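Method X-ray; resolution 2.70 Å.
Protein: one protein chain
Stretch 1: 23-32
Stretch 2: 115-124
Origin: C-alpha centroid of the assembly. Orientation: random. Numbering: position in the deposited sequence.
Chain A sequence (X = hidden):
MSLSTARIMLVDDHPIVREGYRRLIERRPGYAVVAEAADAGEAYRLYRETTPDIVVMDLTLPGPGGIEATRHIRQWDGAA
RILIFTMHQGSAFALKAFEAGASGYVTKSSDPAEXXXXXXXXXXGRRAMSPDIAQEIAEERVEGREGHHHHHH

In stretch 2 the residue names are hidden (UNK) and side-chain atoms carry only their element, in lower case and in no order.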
# COMPACT_ATOMS: atom_id res chain seq x y z
N ARG A 23 10.01 10.77 -2.48
CA ARG A 23 11.06 11.09 -3.44
C ARG A 23 11.48 9.83 -4.17
O ARG A 23 11.92 9.89 -5.31
CB ARG A 23 12.21 11.84 -2.78
CG ARG A 23 11.68 13.08 -2.06
CD ARG A 23 12.72 13.76 -1.13
NE ARG A 23 13.86 14.30 -1.88
CZ ARG A 23 15.08 14.46 -1.36
NH1 ARG A 23 15.29 14.14 -0.06
NH2 ARG A 23 16.07 14.96 -2.10
N LEU A 24 11.33 8.69 -3.55
CA LEU A 24 11.66 7.46 -4.25
C LEU A 24 10.62 7.20 -5.31
O LEU A 24 10.94 6.97 -6.44
CB LEU A 24 11.68 6.25 -3.33
CG LEU A 24 12.43 5.04 -3.86
CD1 LEU A 24 13.80 5.44 -4.28
CD2 LEU A 24 12.51 4.01 -2.81
N ILE A 25 9.36 7.26 -4.92
CA ILE A 25 8.33 6.99 -5.88
C ILE A 25 8.40 7.92 -7.07
O ILE A 25 8.03 7.52 -8.22
CB ILE A 25 6.96 7.12 -5.26
CG1 ILE A 25 6.86 6.26 -4.01
CG2 ILE A 25 5.94 6.58 -6.21
CD1 ILE A 25 5.50 5.89 -3.62
N GLU A 26 8.86 9.15 -6.85
CA GLU A 26 8.75 10.11 -7.94
C GLU A 26 9.92 10.09 -8.87
O GLU A 26 9.97 10.85 -9.82
CB GLU A 26 8.48 11.50 -7.45
CG GLU A 26 7.09 11.68 -6.97
CD GLU A 26 6.88 13.10 -6.55
OE1 GLU A 26 7.87 13.85 -6.75
OE2 GLU A 26 5.76 13.47 -6.08
N ARG A 27 10.86 9.20 -8.64
CA ARG A 27 11.97 9.09 -9.59
C ARG A 27 11.48 8.27 -10.79
O ARG A 27 12.09 8.29 -11.86
CB ARG A 27 13.22 8.48 -8.95
CG ARG A 27 13.54 9.11 -7.56
CD ARG A 27 14.91 8.69 -6.98
NE ARG A 27 15.55 9.70 -6.12
CZ ARG A 27 15.64 9.64 -4.78
NH1 ARG A 27 15.12 8.58 -4.13
NH2 ARG A 27 16.26 10.60 -4.09
N ARG A 28 10.35 7.58 -10.61
CA ARG A 28 9.75 6.89 -11.72
C ARG A 28 8.87 7.95 -12.35
O ARG A 28 7.89 8.34 -11.75
CB ARG A 28 8.99 5.66 -11.23
CG ARG A 28 7.68 5.27 -11.88
CD ARG A 28 7.62 5.33 -13.42
NE ARG A 28 6.81 4.28 -14.08
CZ ARG A 28 5.82 4.52 -14.93
NH1 ARG A 28 5.48 5.79 -15.24
NH2 ARG A 28 5.15 3.50 -15.46
N PRO A 29 9.26 8.44 -13.55
CA PRO A 29 8.63 9.66 -14.02
C PRO A 29 7.24 9.28 -14.46
O PRO A 29 7.00 8.09 -14.64
CB PRO A 29 9.55 10.11 -15.19
CG PRO A 29 10.12 8.92 -15.69
CD PRO A 29 10.17 7.87 -14.57
N GLY A 30 6.35 10.25 -14.55
CA GLY A 30 4.91 9.97 -14.57
C GLY A 30 4.20 9.81 -13.21
O GLY A 30 3.04 10.14 -13.06
N TYR A 31 4.88 9.30 -12.20
CA TYR A 31 4.25 9.10 -10.91
C TYR A 31 4.17 10.36 -9.98
O TYR A 31 5.17 10.84 -9.52
CB TYR A 31 5.01 7.98 -10.20
CG TYR A 31 4.70 6.59 -10.79
CD1 TYR A 31 4.14 6.45 -12.08
CD2 TYR A 31 4.99 5.43 -10.06
CE1 TYR A 31 3.85 5.13 -12.61
CE2 TYR A 31 4.69 4.17 -10.56
CZ TYR A 31 4.14 4.01 -11.84
OH TYR A 31 3.89 2.72 -12.28
N ALA A 32 2.98 10.87 -9.65
CA ALA A 32 2.99 11.98 -8.72
C ALA A 32 2.33 11.74 -7.37
O ALA A 32 1.20 11.31 -7.25
CB ALA A 32 2.48 13.25 -9.36
N UNK A 115 8.91 -1.23 -3.99
CA UNK A 115 7.88 -0.29 -3.86
C UNK A 115 7.41 0.12 -5.27
O UNK A 115 6.24 -0.08 -5.62
c UNK A 115 6.03 1.15 -2.55
c UNK A 115 7.67 2.95 -1.94
c UNK A 115 8.44 0.88 -3.06
c UNK A 115 7.34 1.89 -2.93
N UNK A 116 8.31 0.65 -6.10
CA UNK A 116 7.80 1.17 -7.34
C UNK A 116 7.29 0.05 -8.22
O UNK A 116 6.16 0.09 -8.67
c UNK A 116 8.45 1.94 -9.55
c UNK A 116 8.80 1.96 -8.05
c UNK A 116 8.79 3.36 -7.50
N UNK A 117 8.07 -0.99 -8.41
CA UNK A 117 7.53 -2.20 -9.07
C UNK A 117 6.10 -2.59 -8.64
O UNK A 117 5.19 -2.70 -9.50
c UNK A 117 8.42 -3.41 -8.78
n UNK A 117 11.05 -2.98 -11.12
c UNK A 117 10.03 -3.58 -10.47
o UNK A 117 9.26 -4.39 -11.02
c UNK A 117 9.83 -3.22 -9.08
N UNK A 118 5.91 -2.84 -7.35
CA UNK A 118 4.56 -3.10 -6.84
C UNK A 118 3.56 -2.05 -7.35
O UNK A 118 2.63 -2.35 -8.08
c UNK A 118 4.57 -3.08 -5.35
N UNK A 119 3.75 -0.80 -6.98
CA UNK A 119 2.89 0.23 -7.56
C UNK A 119 2.63 0.03 -9.11
O UNK A 119 1.48 0.13 -9.58
c UNK A 119 4.37 3.19 -5.63
c UNK A 119 3.54 1.58 -7.36
c UNK A 119 3.50 1.96 -5.90
c UNK A 119 2.88 2.67 -8.19
N UNK A 120 3.72 -0.21 -9.85
CA UNK A 120 3.69 -0.42 -11.28
C UNK A 120 2.75 -1.56 -11.66
O UNK A 120 1.87 -1.39 -12.52
o UNK A 120 7.86 -0.40 -13.08
c UNK A 120 5.07 -0.78 -11.82
o UNK A 120 7.09 1.71 -13.13
c UNK A 120 7.10 0.53 -12.65
c UNK A 120 6.14 0.24 -11.48
N UNK A 121 2.92 -2.71 -11.02
CA UNK A 121 2.10 -3.90 -11.28
C UNK A 121 0.69 -3.81 -10.86
O UNK A 121 -0.15 -4.51 -11.43
c UNK A 121 2.66 -5.06 -10.57
N UNK A 122 0.42 -3.08 -9.78
CA UNK A 122 -0.94 -2.93 -9.30
C UNK A 122 -1.72 -2.14 -10.36
O UNK A 122 -2.88 -2.50 -10.74
c UNK A 122 -0.97 -3.26 -6.84
c UNK A 122 -0.13 -2.80 -5.62
c UNK A 122 -2.30 -1.58 -7.76
c UNK A 122 -1.00 -2.23 -7.94
N UNK A 123 -1.07 -1.08 -10.84
CA UNK A 123 -1.63 -0.19 -11.88
C UNK A 123 -1.76 -0.92 -13.21
O UNK A 123 -2.42 -0.47 -14.16
c UNK A 123 -0.75 1.03 -12.02
c UNK A 123 -0.06 3.26 -11.01
c UNK A 123 -2.32 2.45 -10.71
c UNK A 123 -0.87 2.00 -10.86
N UNK A 124 -1.14 -2.09 -13.26
CA UNK A 124 -1.08 -2.84 -14.48
C UNK A 124 -2.27 -3.69 -14.36
O UNK A 124 -2.73 -4.26 -15.35
c UNK A 124 0.21 -3.73 -14.56

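Position 115, already within a helix that begins earlier in the chain, has four side-chain carbons forked at the second. They point toward stretch 1, and one tip carbon lies 4.0 Å from CG1 of Ile25. The pattern is that of leucine; a buried, wholly apolar side chain suits Leu115 to this contact, made through CD2, with another aliphatic residue.

At position 116 one carbon carries two others, so the residue is branched at CB. One arm carbon lies 4.0 Å from Ile25 CA and the other 4.1 Å from Arg28 CB. With three carbons and no heteroatom, it is valine. Val116 sits where the backbones come closest, its CA 6.0 Å from CA of Ile25, and its short side chain fits this narrow gap, with CG2 toward Ile25 and CG1 toward Arg28.

Position 117 has three carbons in a row, the third bearing one oxygen and one nitrogen, an amide: glutamine. Gln117 points away from stretch 1 and is exposed, a setting in which a polar end can meet solvent.

A single carbon at position 118 identifies alanine. Ala118 is out of reach of stretch 1, and its small apolar side chain suits a buried position.

Position 119 has four carbons, forked at the first, with one arm two carbons long. The end of the long arm packs 3.6 Å from CD1 of Ile25, while the short arm lies 3.3 Å from CE2 of Tyr31. This is isoleucine, and the fork lets Ile119 meet two partners, through CD1 and CG2 respectively.

Position 120 shows three carbons, the last carrying two oxygens, a carboxylate on a two-methylene stem. CA-to-CB points sideways, but the side-chain end comes nearer, bringing one oxygen 2.8 Å from NE of Arg28. This is glutamate; OE1 of Glu120 makes a salt bridge that is also a nearly straight hydrogen bond (165°).

Position 121, one carbon, is alanine; Ala121 points away, its methyl not called on for contact. Position 122 has four carbons forked at the first, with one longer arm: isoleucine. Ile122, beyond the reach of stretch 1, is apolar, as suits its burial. Position 123 has four carbons forked at the second, one tip lying 4.2 Å from OH and 4.3 Å from CZ of Tyr31, hence leucine; Leu123 offers CD1 as an apolar neighbour to the ring. The single carbon at position 124 marks alanine; Ala124 is exposed, and no contact calls for more than its methyl.

The contact combines apolar packing with one ionic link. Residues 115, 116, 119, 120 and 123 recur at helical spacing, so one side of the segment meets Ile25, Arg28 and Tyr31. Ile25 and Tyr31 supply the main apolar surfaces, while Arg28 adds its charge. Its NH1 also donates to Pro29 O at 2.8 Å, tying the guanidinium to its own loop while NE engages Glu120.

Stretch 2, residues 115-124: LVQAIEAILA
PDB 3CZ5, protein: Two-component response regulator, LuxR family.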